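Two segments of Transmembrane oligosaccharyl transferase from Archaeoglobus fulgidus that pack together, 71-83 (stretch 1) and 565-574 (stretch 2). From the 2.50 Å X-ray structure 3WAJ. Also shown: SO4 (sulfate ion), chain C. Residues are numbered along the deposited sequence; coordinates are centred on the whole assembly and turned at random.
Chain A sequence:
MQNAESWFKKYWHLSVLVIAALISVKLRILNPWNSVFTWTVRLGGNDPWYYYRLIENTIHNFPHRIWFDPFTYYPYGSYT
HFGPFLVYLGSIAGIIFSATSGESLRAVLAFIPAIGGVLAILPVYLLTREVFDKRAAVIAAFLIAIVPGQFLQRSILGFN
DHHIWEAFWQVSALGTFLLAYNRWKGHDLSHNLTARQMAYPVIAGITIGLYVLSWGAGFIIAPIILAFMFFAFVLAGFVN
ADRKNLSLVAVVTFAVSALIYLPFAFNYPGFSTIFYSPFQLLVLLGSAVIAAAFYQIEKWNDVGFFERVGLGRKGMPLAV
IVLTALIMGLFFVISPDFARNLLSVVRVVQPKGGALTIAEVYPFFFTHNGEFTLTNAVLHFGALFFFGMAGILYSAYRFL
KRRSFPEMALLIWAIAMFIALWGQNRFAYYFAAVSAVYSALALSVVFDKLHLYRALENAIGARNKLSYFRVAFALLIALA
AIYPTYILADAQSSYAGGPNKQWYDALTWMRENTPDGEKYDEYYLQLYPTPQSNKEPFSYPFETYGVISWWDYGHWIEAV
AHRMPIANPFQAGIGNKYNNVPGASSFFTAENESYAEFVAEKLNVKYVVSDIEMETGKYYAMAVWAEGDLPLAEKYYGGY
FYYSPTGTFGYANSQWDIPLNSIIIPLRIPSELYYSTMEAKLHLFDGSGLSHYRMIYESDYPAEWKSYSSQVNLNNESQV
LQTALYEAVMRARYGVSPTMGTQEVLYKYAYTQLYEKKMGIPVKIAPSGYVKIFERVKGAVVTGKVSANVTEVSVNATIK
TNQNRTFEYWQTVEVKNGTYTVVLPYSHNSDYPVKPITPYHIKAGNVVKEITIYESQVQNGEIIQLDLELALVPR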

# COMPACT_ATOMS: atom_id res chain seq x y z
N PHE A 71 -13.72 8.96 -8.50
CA PHE A 71 -14.19 8.77 -7.13
C PHE A 71 -13.01 8.84 -6.16
O PHE A 71 -13.20 9.00 -4.94
N THR A 72 -11.80 8.74 -6.68
CA THR A 72 -10.60 8.88 -5.86
C THR A 72 -9.74 10.07 -6.29
O THR A 72 -10.00 10.70 -7.33
N TYR A 73 -8.73 10.41 -5.49
CA TYR A 73 -7.90 11.59 -5.77
C TYR A 73 -8.79 12.82 -6.05
O TYR A 73 -8.61 13.55 -7.04
N TYR A 74 -9.75 13.06 -5.17
CA TYR A 74 -10.69 14.16 -5.34
C TYR A 74 -10.00 15.52 -5.23
O TYR A 74 -9.16 15.74 -4.36
N PRO A 75 -10.39 16.47 -6.10
CA PRO A 75 -11.42 16.31 -7.13
C PRO A 75 -10.84 16.16 -8.52
O PRO A 75 -11.39 16.76 -9.46
N TYR A 76 -9.77 15.39 -8.67
CA TYR A 76 -9.16 15.23 -10.00
C TYR A 76 -9.47 13.88 -10.63
O TYR A 76 -9.71 13.77 -11.83
N GLY A 77 -9.47 12.83 -9.82
CA GLY A 77 -9.67 11.49 -10.36
C GLY A 77 -8.33 10.85 -10.67
O GLY A 77 -7.33 11.55 -10.87
N SER A 78 -8.30 9.53 -10.73
CA SER A 78 -7.07 8.78 -10.96
C SER A 78 -7.25 7.77 -12.09
O SER A 78 -8.23 7.00 -12.11
N TYR A 79 -6.29 7.75 -13.01
CA TYR A 79 -6.19 6.64 -13.94
C TYR A 79 -5.88 5.40 -13.13
O TYR A 79 -5.17 5.47 -12.14
N THR A 80 -6.39 4.26 -13.57
CA THR A 80 -6.25 3.02 -12.82
C THR A 80 -5.16 2.17 -13.43
O THR A 80 -5.34 1.62 -14.53
N HIS A 81 -4.03 2.02 -12.75
CA HIS A 81 -3.02 1.11 -13.27
C HIS A 81 -3.30 -0.36 -12.95
O HIS A 81 -2.67 -1.24 -13.54
N PHE A 82 -4.23 -0.63 -12.04
CA PHE A 82 -4.53 -2.03 -11.68
C PHE A 82 -5.01 -2.80 -12.90
O PHE A 82 -5.94 -2.37 -13.59
N GLY A 83 -4.37 -3.93 -13.16
CA GLY A 83 -4.55 -4.64 -14.41
C GLY A 83 -5.87 -5.38 -14.58
O GLY A 83 -6.54 -5.72 -13.60
N PRO A 565 -12.13 10.44 -1.40
CA PRO A 565 -10.94 10.92 -0.69
C PRO A 565 -10.07 11.83 -1.53
O PRO A 565 -9.91 11.64 -2.75
N ILE A 566 -9.52 12.84 -0.87
CA ILE A 566 -8.57 13.76 -1.48
C ILE A 566 -7.24 13.03 -1.81
O ILE A 566 -6.59 13.31 -2.83
N ALA A 567 -6.86 12.08 -0.95
CA ALA A 567 -5.59 11.40 -1.11
C ALA A 567 -5.71 9.86 -1.13
O ALA A 567 -6.64 9.30 -0.54
N ASN A 568 -4.71 9.22 -1.74
CA ASN A 568 -4.74 7.83 -2.23
C ASN A 568 -3.54 7.05 -1.76
O ASN A 568 -2.46 7.61 -1.60
N PRO A 569 -3.69 5.72 -1.67
CA PRO A 569 -2.50 4.87 -1.51
C PRO A 569 -1.65 4.72 -2.78
O PRO A 569 -0.65 4.00 -2.73
N PHE A 570 -2.03 5.36 -3.89
CA PHE A 570 -1.11 5.56 -5.02
C PHE A 570 -0.30 6.83 -4.83
O PHE A 570 0.39 7.26 -5.75
N GLN A 571 -0.42 7.44 -3.64
CA GLN A 571 0.24 8.69 -3.28
C GLN A 571 -0.20 9.92 -4.08
O GLN A 571 0.56 10.87 -4.22
N ALA A 572 -1.44 9.88 -4.58
CA ALA A 572 -2.08 11.06 -5.15
C ALA A 572 -2.68 11.92 -4.03
O ALA A 572 -3.12 11.39 -3.00
N GLY A 573 -2.73 13.24 -4.23
CA GLY A 573 -3.42 14.13 -3.31
C GLY A 573 -2.72 14.44 -1.99
O GLY A 573 -3.33 14.98 -1.06
N ILE A 574 -1.43 14.09 -1.89
CA ILE A 574 -0.66 14.44 -0.70
C ILE A 574 -0.37 15.94 -0.62
O ILE A 574 -0.37 16.52 0.47

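The contact between 71-83 and 565-574 buries 560 Å², both sides summed, and is anchored at one end by backbone. Tyr74 N donates to Pro565 O at 2.8 Å with an N-H...O angle of 170°, close to linear. Beside it, a water donates to both Tyr74 O (2.8 Å) and Ile566 O (2.9 Å), linking the two carbonyls, which cannot bond to each other directly. Ile566, its chi1 off-well at -96°, brings CG1 to 3.5 Å from Tyr74 O and CD1 to 4.0 Å from Tyr74 CD2, near the plane of that ring and at its edge. Tyr74 (chi1 t) sends the rest of its ring away from the contact.

Tyr73 forms the next bump. Its CA-to-CB bond points away overall, yet with chi1 t and chi2 at 26° the ring presents a face to Ala572. Ala572 CB sits 3.7 Å from the centroid of the Tyr73 ring and 21° off the normal, a CH-pi contact. Ile566 O approaches the edge of the same ring, 3.6 Å from Tyr73 CD1, and Gly573 N comes within 3.3 Å of Tyr73 CE1. Gly573 has no room for a side chain: an ideal CB would clash with Ile566 O of its own stretch (1.8 Å) and would sit tight against Tyr73 CD1 across the contact (3.4 Å). Its positive phi of 76° independently favours glycine.

Asn568 points toward stretch 1 between Thr72 and Ser78. Asn568 ND2 is 3.5 Å from Tyr73 CB and 3.1 Å from Ser78 OG. The modelled 2.2 Å between Thr72 OG1 (chi1 t) and Asn568 OD1 is too short to be real, so no interaction is inferred from it.

Phe570, which has the most area covered by the other stretch (87 Å²), is the main knob at the far end. The type I turn from Asn568 to Gln571 carries it, and its CA-to-CB bond points toward stretch 1 with chi1 m. Its hollow is lined by His81 and Phe82, whose side chains both start sideways but end nearer. His81 (chi1 p) turns its edge to the face of Phe570, centroids 5.1 Å apart and planes at 74°; Phe570 in turn directs its edge at the face of Phe82 (chi1 m), centroids 5.5 Å apart and planes at 81°. The imidazole also serves a polar partner: His81 NE2 donates to sulfate O1 at 3.1 Å and 173°, with O1 near the ring plane. The ion probably comes from the crystallisation liquor.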

# COMPACT_ATOMS: atom_id res chain seq x y z
CB PHE A 71 -14.87 7.42 -7.00
CG PHE A 71 -16.14 7.43 -6.19
CD1 PHE A 71 -16.10 7.50 -4.80
CD2 PHE A 71 -17.38 7.30 -6.82
CE1 PHE A 71 -17.25 7.49 -4.06
CE2 PHE A 71 -18.54 7.28 -6.08
CZ PHE A 71 -18.48 7.37 -4.69
CB THR A 72 -9.78 7.59 -5.86
OG1 THR A 72 -8.84 7.64 -4.78
CG2 THR A 72 -9.07 7.39 -7.19
CB TYR A 73 -6.90 11.29 -6.91
CG TYR A 73 -5.94 12.43 -7.26
CD1 TYR A 73 -5.59 13.39 -6.31
CD2 TYR A 73 -5.41 12.54 -8.53
CE1 TYR A 73 -4.74 14.43 -6.63
CE2 TYR A 73 -4.56 13.58 -8.88
CZ TYR A 73 -4.22 14.53 -7.92
OH TYR A 73 -3.38 15.56 -8.26
CB TYR A 74 -11.79 14.03 -4.29
CG TYR A 74 -12.92 15.02 -4.45
CD1 TYR A 74 -13.97 14.77 -5.33
CD2 TYR A 74 -12.95 16.18 -3.70
CE1 TYR A 74 -15.03 15.68 -5.46
CE2 TYR A 74 -13.98 17.09 -3.83
CZ TYR A 74 -15.02 16.84 -4.71
OH TYR A 74 -16.07 17.76 -4.81
CB PRO A 75 -12.12 17.67 -7.07
CG PRO A 75 -10.91 18.63 -6.89
CD PRO A 75 -9.91 17.86 -5.99
CB TYR A 76 -7.64 15.43 -9.94
CG TYR A 76 -7.24 16.77 -9.36
CD1 TYR A 76 -7.16 17.90 -10.17
CD2 TYR A 76 -6.94 16.91 -8.01
CE1 TYR A 76 -6.79 19.14 -9.64
CE2 TYR A 76 -6.57 18.15 -7.47
CZ TYR A 76 -6.50 19.25 -8.30
OH TYR A 76 -6.14 20.46 -7.80
CB SER A 78 -6.67 8.01 -9.68
OG SER A 78 -5.78 8.73 -8.86
CB TYR A 79 -5.08 6.87 -14.94
CG TYR A 79 -5.35 8.04 -15.84
CD1 TYR A 79 -6.03 7.87 -17.04
CD2 TYR A 79 -4.93 9.31 -15.50
CE1 TYR A 79 -6.28 8.94 -17.86
CE2 TYR A 79 -5.18 10.38 -16.30
CZ TYR A 79 -5.85 10.19 -17.49
OH TYR A 79 -6.10 11.27 -18.30
CB THR A 80 -7.59 2.22 -12.83
OG1 THR A 80 -7.90 1.82 -14.16
CG2 THR A 80 -8.72 3.08 -12.35
CB HIS A 81 -1.61 1.49 -12.84
CG HIS A 81 -1.33 1.23 -11.39
ND1 HIS A 81 -1.67 2.12 -10.40
CD2 HIS A 81 -0.75 0.17 -10.77
CE1 HIS A 81 -1.32 1.63 -9.23
NE2 HIS A 81 -0.76 0.45 -9.42
CB PHE A 82 -5.59 -2.11 -10.58
CG PHE A 82 -5.04 -1.89 -9.20
CD1 PHE A 82 -3.77 -1.34 -9.01
CD2 PHE A 82 -5.79 -2.25 -8.09
CE1 PHE A 82 -3.26 -1.13 -7.72
CE2 PHE A 82 -5.30 -2.05 -6.79
CZ PHE A 82 -4.03 -1.49 -6.60
CB PRO A 565 -10.18 9.62 -0.38
CG PRO A 565 -10.53 8.72 -1.54
CD PRO A 565 -12.00 9.03 -1.82
CB ILE A 566 -8.32 14.93 -0.50
CG1 ILE A 566 -9.22 16.12 -0.85
CG2 ILE A 566 -6.82 15.32 -0.40
CD1 ILE A 566 -10.69 15.94 -0.44
CB ALA A 567 -4.59 11.87 -0.05
CB ASN A 568 -4.50 7.84 -3.77
CG ASN A 568 -5.76 7.81 -4.55
OD1 ASN A 568 -6.80 7.39 -4.04
ND2 ASN A 568 -5.70 8.25 -5.80
CB PRO A 569 -3.10 3.54 -1.04
CG PRO A 569 -4.42 3.94 -0.38
CD PRO A 569 -4.93 5.01 -1.32
CB PHE A 570 -1.87 5.72 -6.35
CG PHE A 570 -2.89 4.66 -6.59
CD1 PHE A 570 -2.57 3.33 -6.43
CD2 PHE A 570 -4.18 5.00 -6.93
CE1 PHE A 570 -3.52 2.34 -6.62
CE2 PHE A 570 -5.14 4.02 -7.12
CZ PHE A 570 -4.81 2.70 -6.97
CB GLN A 571 1.77 8.53 -3.26
CG GLN A 571 2.25 7.49 -2.22
CD GLN A 571 3.74 7.19 -2.31
OE1 GLN A 571 4.46 7.75 -3.14
NE2 GLN A 571 4.21 6.31 -1.44
CB ALA A 572 -3.17 10.65 -6.11
CB ILE A 574 0.65 13.63 -0.62
CG1 ILE A 574 0.35 12.14 -0.40
CG2 ILE A 574 1.55 14.16 0.50
CD1 ILE A 574 1.55 11.21 -0.73
S SO4 C . 1.94 -1.62 -7.81
O1 SO4 C . 0.56 -1.42 -7.35
O2 SO4 C . 2.30 -0.50 -8.68
O3 SO4 C . 2.82 -1.66 -6.63
O4 SO4 C . 2.11 -2.87 -8.55
O HOH W 1 -6.37 15.94 -3.96